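Local coordinates for iron Super-Oxide Dismutase (Plasmodium knowlesi, PDB 2AWP), which probably catalyses, with an iron cofactor, the dismutation of superoxide radicals to hydrogen peroxide and oxygen, protecting the cell from their toxicity, at residues 79-84 / 180-185; 37-42 / 66-71. All blocks are in the same frame, centred on the assembly; numbering follows the deposited sequence.

Contact 1 (79-84 / 180-185); sequences DSMGPN and WNLVNW
At the seam between the alpha-hairpin domain and the C-terminal domain of this iron superoxide dismutase, Ser80, Met81 and Gly82, in the loop leaving helix 62-79, run against Leu182, Val183 and Asn184, which lead into helix 185-196. Backbone groups do most of the joining. Asn184 N donates to Ser80 O at 2.8 Å, approaching from above the carbonyl plane, 47° out of it. Gly82 N returns a weak, bent bond to Leu182 O, 3.0 Å long with 127° at the hydrogen. That same Leu182 O also takes a CA-H...O contact from Met81 CA at 3.1 Å, so one carbonyl faces two neighbouring residues.

Asn184 is the side chain that reaches across. With CG anti to the backbone N (chi1 -169°), its amide is carried to the carbonyl of Met81, and ND2 gives a long 3.3 Å bond to Met81 O. Asn184 is also the N-cap of helix 185-196: its OD1 accepts from Phe187 N, so one side chain caps the helix and reaches the loop 79-84. Ser80 OG bonds to Phe76 O and Thr156 N, fastening the loop to its own helix and to strand 151-158.

The apolar share falls to Met81 and Leu182. CB of Met81 points away from 180-185, yet SD rests 3.8 Å from Leu182 CD1. The Met81 side chain lies about 7 Å from those of His27 and Asp158, probable iron ligands. At the far end a water donates to both Gly82 O, at 2.8 Å, and Asn181 O, at 2.6 Å.

Contact 2 (37-42 / 66-71); sequences NKLNGL and NNAAQI
Leu39 of helix 21-43 sets its forked end against Ala68 and Ile71 of helix 62-79, while Asn67 packs beside it against Lys38 and Leu42. Both leucine branches reach Ala68, CD1 of Leu39 at 4.0 Å from Ala68 CB; CD2 of Leu39 also meets Ile71 CD1 at 3.6 Å. Ile71 CD1 also comes alongside Leu39 CB, so the tip of the isoleucine fits against both the base and one branch of the leucine. Leu39 gets there with CG anti to its backbone N (chi1 -174°).

Asn67 makes no hydrogen bond across the pair; its amide is used as a packing surface. OD1 lies 3.4 Å from Lys38 CG, and ND2 is 3.6 Å from Leu42 CD1, whose side chain crosses that of the asparagine at about a right angle. The polar need of ND2 is met within its own helix, by Ala63 O one turn earlier, which is consistent with this orientation of the amide. Lys38 contributes only the aliphatic root of its chain, for the chain bends and its end leads away.

The second shell closes around these groups. Leu53 of helix 53-59 touches Leu39 and Ile71, Ile56 touches Ala68, and Tyr35 lies against Asn67 and Ile71. On another side of helix 62-79, Gln70 hydrogen-bonds to Tyr35 OH through NE2 and to Trp123 NE1 through OE1, and packs on Phe119 of the second subunit.

Over these segments the axes approach to 8.8 Å and run mostly against each other, at 142°. This is the antiparallel helix pair of the alpha-hairpin domain that gives this part of the iron/manganese superoxide dismutase fold its name.

In the fold
Along the chain the contacts come in series: contact 2 closes within the alpha-hairpin domain before contact 1 opens. Helix 62-79 connects them, carrying 66-71 near its start and Asp79 at its end. Their centres are 26 Å apart, on opposite sides of the chain's centre, with nearest atoms about 9 Å apart and no touch. Between them on that helix sits His74, which, with His27, Asp158 and His162, probably binds the iron. Contact 2 thus pairs the two hairpin helices that carry the probable ligands His27 and His74, whereas contact 1 joins the hairpin to the C-terminal domain, which carries the probable ligands Asp158 and His162.

Contact 1 (79-84 / 180-185)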
loop_
_atom_site.group_PDB
_atom_site.type_symbol
_atom_site.label_atom_id
_atom_site.label_comp_id
_atom_site.label_asym_id
_atom_site.label_seq_id
_atom_site.Cartn_x
_atom_site.Cartn_y
_atom_site.Cartn_z
ATOM N N ASP A 79 -8.318 18.925 -1.752
ATOM C CA ASP A 79 -9.492 19.797 -1.596
ATOM C C ASP A 79 -10.325 19.506 -0.354
ATOM O O ASP A 79 -11.037 20.400 0.159
ATOM C CB ASP A 79 -10.358 19.769 -2.862
ATOM C CG ASP A 79 -9.613 20.271 -4.071
ATOM O OD1 ASP A 79 -8.442 20.713 -3.915
ATOM O OD2 ASP A 79 -10.195 20.207 -5.184
ATOM N N SER A 80 -10.207 18.273 0.149
ATOM C CA SER A 80 -10.846 17.866 1.413
ATOM C C SER A 80 -10.161 18.411 2.662
ATOM O O SER A 80 -10.631 18.175 3.788
ATOM C CB SER A 80 -10.893 16.327 1.533
ATOM O OG SER A 80 -11.829 15.771 0.624
ATOM N N MET A 81 -9.045 19.115 2.472
ATOM C CA MET A 81 -8.274 19.685 3.573
ATOM C C MET A 81 -8.009 21.157 3.340
ATOM O O MET A 81 -8.285 21.660 2.273
ATOM C CB MET A 81 -6.917 18.976 3.706
ATOM C CG MET A 81 -7.058 17.545 4.135
ATOM S SD MET A 81 -5.473 16.744 4.335
ATOM C CE MET A 81 -4.874 16.698 2.640
ATOM N N GLY A 82 -7.423 21.827 4.327
ATOM C CA GLY A 82 -7.028 23.218 4.161
ATOM C C GLY A 82 -6.511 23.860 5.421
ATOM O O GLY A 82 -6.715 23.330 6.524
ATOM N N PRO A 83 -5.848 25.024 5.276
ATOM C CA PRO A 83 -5.479 25.769 6.471
ATOM C C PRO A 83 -6.745 26.452 7.025
ATOM O O PRO A 83 -7.702 26.665 6.290
ATOM C CB PRO A 83 -4.449 26.800 5.956
ATOM C CG PRO A 83 -4.868 27.041 4.526
ATOM C CD PRO A 83 -5.427 25.712 4.032
ATOM N N ASN A 84 -6.767 26.736 8.317
ATOM C CA ASN A 84 -7.914 27.419 8.910
ATOM C C ASN A 84 -9.220 26.593 8.798
ATOM O O ASN A 84 -10.303 27.148 8.655
ATOM C CB ASN A 84 -8.097 28.791 8.238
ATOM C CG ASN A 84 -6.763 29.520 7.988
ATOM O OD1 ASN A 84 -6.495 30.013 6.869
ATOM N ND2 ASN A 84 -5.915 29.568 9.016
ATOM N N TRP A 180 -8.033 15.390 11.441
ATOM C CA TRP A 180 -9.218 16.105 11.939
ATOM C C TRP A 180 -9.008 17.621 12.078
ATOM O O TRP A 180 -9.958 18.402 11.952
ATOM C CB TRP A 180 -9.783 15.436 13.221
ATOM C CG TRP A 180 -10.305 14.029 12.898
ATOM C CD1 TRP A 180 -9.695 12.841 13.193
ATOM C CD2 TRP A 180 -11.495 13.690 12.153
ATOM N NE1 TRP A 180 -10.428 11.791 12.696
ATOM C CE2 TRP A 180 -11.541 12.273 12.063
ATOM C CE3 TRP A 180 -12.515 14.445 11.548
ATOM C CZ2 TRP A 180 -12.593 11.579 11.411
ATOM C CZ3 TRP A 180 -13.581 13.765 10.910
ATOM C CH2 TRP A 180 -13.603 12.346 10.846
ATOM N N ASN A 181 -7.750 18.051 12.232
ATOM C CA ASN A 181 -7.420 19.489 12.268
ATOM C C ASN A 181 -7.447 20.166 10.894
ATOM O O ASN A 181 -7.360 21.386 10.806
ATOM C CB ASN A 181 -6.037 19.695 12.874
ATOM C CG ASN A 181 -5.945 19.193 14.298
ATOM O OD1 ASN A 181 -6.588 19.737 15.181
ATOM N ND2 ASN A 181 -5.147 18.157 14.525
ATOM N N LEU A 182 -7.560 19.373 9.838
ATOM C CA LEU A 182 -7.417 19.849 8.448
ATOM C C LEU A 182 -8.681 19.726 7.599
ATOM O O LEU A 182 -8.805 20.421 6.579
ATOM C CB LEU A 182 -6.298 19.058 7.762
ATOM C CG LEU A 182 -4.892 19.076 8.386
ATOM C CD1 LEU A 182 -3.993 18.113 7.577
ATOM C CD2 LEU A 182 -4.296 20.505 8.434
ATOM N N VAL A 183 -9.614 18.878 8.039
ATOM C CA VAL A 183 -10.883 18.612 7.333
ATOM C C VAL A 183 -11.584 19.881 6.880
ATOM O O VAL A 183 -11.895 20.751 7.691
ATOM C CB VAL A 183 -11.919 17.826 8.208
ATOM C CG1 VAL A 183 -13.177 17.504 7.369
ATOM C CG2 VAL A 183 -11.339 16.584 8.725
ATOM N N ASN A 184 -11.864 19.954 5.584
ATOM C CA ASN A 184 -12.427 21.142 4.985
ATOM C C ASN A 184 -13.927 20.975 4.797
ATOM O O ASN A 184 -14.355 20.396 3.799
ATOM C CB ASN A 184 -11.781 21.345 3.617
ATOM C CG ASN A 184 -12.090 22.679 3.020
ATOM O OD1 ASN A 184 -13.113 23.296 3.322
ATOM N ND2 ASN A 184 -11.210 23.132 2.132
ATOM N N TRP A 185 -14.702 21.518 5.735
ATOM C CA TRP A 185 -16.170 21.427 5.699
ATOM C C TRP A 185 -16.772 22.270 4.588
ATOM O O TRP A 185 -17.844 21.946 4.088
ATOM C CB TRP A 185 -16.752 21.828 7.049
ATOM C CG TRP A 185 -16.226 20.973 8.171
ATOM C CD1 TRP A 185 -15.426 21.379 9.231
ATOM C CD2 TRP A 185 -16.428 19.574 8.338
ATOM N NE1 TRP A 185 -15.153 20.310 10.057
ATOM C CE2 TRP A 185 -15.758 19.191 9.536
ATOM C CE3 TRP A 185 -17.131 18.594 7.603
ATOM C CZ2 TRP A 185 -15.760 17.865 10.005
ATOM C CZ3 TRP A 185 -17.137 17.279 8.074
ATOM C CH2 TRP A 185 -16.465 16.932 9.273
HETATM O O HOH W 1 -6.848 23.458 9.334
#

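Contact 2 (37-42 / 66-71)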
loop_
_atom_site.group_PDB
_atom_site.type_symbol
_atom_site.label_atom_id
_atom_site.label_comp_id
_atom_site.label_asym_id
_atom_site.label_seq_id
_atom_site.Cartn_x
_atom_site.Cartn_y
_atom_site.Cartn_z
ATOM N N ASN A 37 1.618 12.394 -15.133
ATOM C CA ASN A 37 2.603 12.144 -16.175
ATOM C C ASN A 37 2.422 10.744 -16.722
ATOM O O ASN A 37 2.438 10.542 -17.948
ATOM C CB ASN A 37 4.045 12.393 -15.666
ATOM C CG ASN A 37 4.216 13.806 -15.118
ATOM O OD1 ASN A 37 3.454 14.701 -15.492
ATOM N ND2 ASN A 37 5.175 14.013 -14.209
ATOM N N LYS A 38 2.151 9.794 -15.831
ATOM C CA LYS A 38 2.002 8.424 -16.269
ATOM C C LYS A 38 0.743 8.232 -17.112
ATOM O O LYS A 38 0.792 7.588 -18.160
ATOM C CB LYS A 38 2.067 7.448 -15.089
ATOM C CG LYS A 38 1.857 5.986 -15.509
ATOM C CD LYS A 38 3.108 5.152 -15.329
ATOM C CE LYS A 38 4.025 5.182 -16.565
ATOM N NZ LYS A 38 3.621 4.188 -17.628
ATOM N N LEU A 39 -0.385 8.775 -16.659
ATOM C CA LEU A 39 -1.625 8.657 -17.424
ATOM C C LEU A 39 -1.507 9.229 -18.826
ATOM O O LEU A 39 -1.950 8.595 -19.789
ATOM C CB LEU A 39 -2.801 9.334 -16.715
ATOM C CG LEU A 39 -4.162 9.132 -17.400
ATOM C CD1 LEU A 39 -4.636 7.677 -17.303
ATOM C CD2 LEU A 39 -5.179 10.098 -16.804
ATOM N N ASN A 40 -0.926 10.423 -18.935
ATOM C CA ASN A 40 -0.745 11.066 -20.250
ATOM C C ASN A 40 0.034 10.177 -21.220
ATOM O O ASN A 40 -0.305 10.102 -22.391
ATOM C CB ASN A 40 -0.110 12.472 -20.095
ATOM C CG ASN A 40 -1.124 13.512 -19.667
ATOM O OD1 ASN A 40 -2.231 13.568 -20.211
ATOM N ND2 ASN A 40 -0.769 14.326 -18.688
ATOM N N GLY A 41 1.047 9.479 -20.714
ATOM C CA GLY A 41 1.799 8.498 -21.506
ATOM C C GLY A 41 0.936 7.325 -21.947
ATOM O O GLY A 41 0.973 6.903 -23.097
ATOM N N LEU A 42 0.120 6.830 -21.033
ATOM C CA LEU A 42 -0.702 5.664 -21.285
ATOM C C LEU A 42 -1.869 5.879 -22.247
ATOM O O LEU A 42 -2.262 4.934 -22.964
ATOM C CB LEU A 42 -1.269 5.156 -19.958
ATOM C CG LEU A 42 -0.307 4.499 -18.982
ATOM C CD1 LEU A 42 -1.078 4.125 -17.725
ATOM C CD2 LEU A 42 0.388 3.290 -19.605
ATOM N N ASN A 66 -5.897 2.850 -12.801
ATOM C CA ASN A 66 -5.124 3.081 -11.586
ATOM C C ASN A 66 -4.585 4.515 -11.551
ATOM O O ASN A 66 -4.758 5.222 -10.558
ATOM C CB ASN A 66 -3.981 2.068 -11.471
ATOM C CG ASN A 66 -4.466 0.666 -11.099
ATOM O OD1 ASN A 66 -5.587 0.466 -10.617
ATOM N ND2 ASN A 66 -3.612 -0.306 -11.324
ATOM N N ASN A 67 -3.963 4.948 -12.654
ATOM C CA ASN A 67 -3.446 6.305 -12.735
ATOM C C ASN A 67 -4.524 7.386 -12.752
ATOM O O ASN A 67 -4.450 8.322 -11.972
ATOM C CB ASN A 67 -2.467 6.465 -13.897
ATOM C CG ASN A 67 -1.181 5.767 -13.626
ATOM O OD1 ASN A 67 -0.314 6.296 -12.904
ATOM N ND2 ASN A 67 -1.074 4.508 -14.119
ATOM N N ALA A 68 -5.507 7.251 -13.640
ATOM C CA ALA A 68 -6.665 8.187 -13.682
ATOM C C ALA A 68 -7.367 8.339 -12.319
ATOM O O ALA A 68 -7.621 9.447 -11.864
ATOM C CB ALA A 68 -7.670 7.736 -14.721
ATOM N N ALA A 69 -7.709 7.226 -11.691
ATOM C CA ALA A 69 -8.439 7.285 -10.410
ATOM C C ALA A 69 -7.552 7.894 -9.316
ATOM O O ALA A 69 -8.008 8.716 -8.528
ATOM C CB ALA A 69 -8.927 5.904 -10.016
ATOM N N GLN A 70 -6.262 7.544 -9.294
ATOM C CA GLN A 70 -5.377 8.200 -8.345
ATOM C C GLN A 70 -5.270 9.714 -8.537
ATOM O O GLN A 70 -5.209 10.458 -7.549
ATOM C CB GLN A 70 -3.994 7.557 -8.302
ATOM C CG GLN A 70 -3.978 6.176 -7.640
ATOM C CD GLN A 70 -4.258 6.196 -6.175
ATOM O OE1 GLN A 70 -5.412 6.265 -5.762
ATOM N NE2 GLN A 70 -3.191 6.086 -5.353
ATOM N N ILE A 71 -5.192 10.183 -9.785
ATOM C CA ILE A 71 -5.162 11.641 -9.984
ATOM C C ILE A 71 -6.418 12.256 -9.343
ATOM O O ILE A 71 -6.325 13.252 -8.641
ATOM C CB ILE A 71 -5.144 12.051 -11.447
ATOM C CG1 ILE A 71 -3.857 11.568 -12.142
ATOM C CG2 ILE A 71 -5.258 13.612 -11.573
ATOM C CD1 ILE A 71 -4.061 11.363 -13.637
#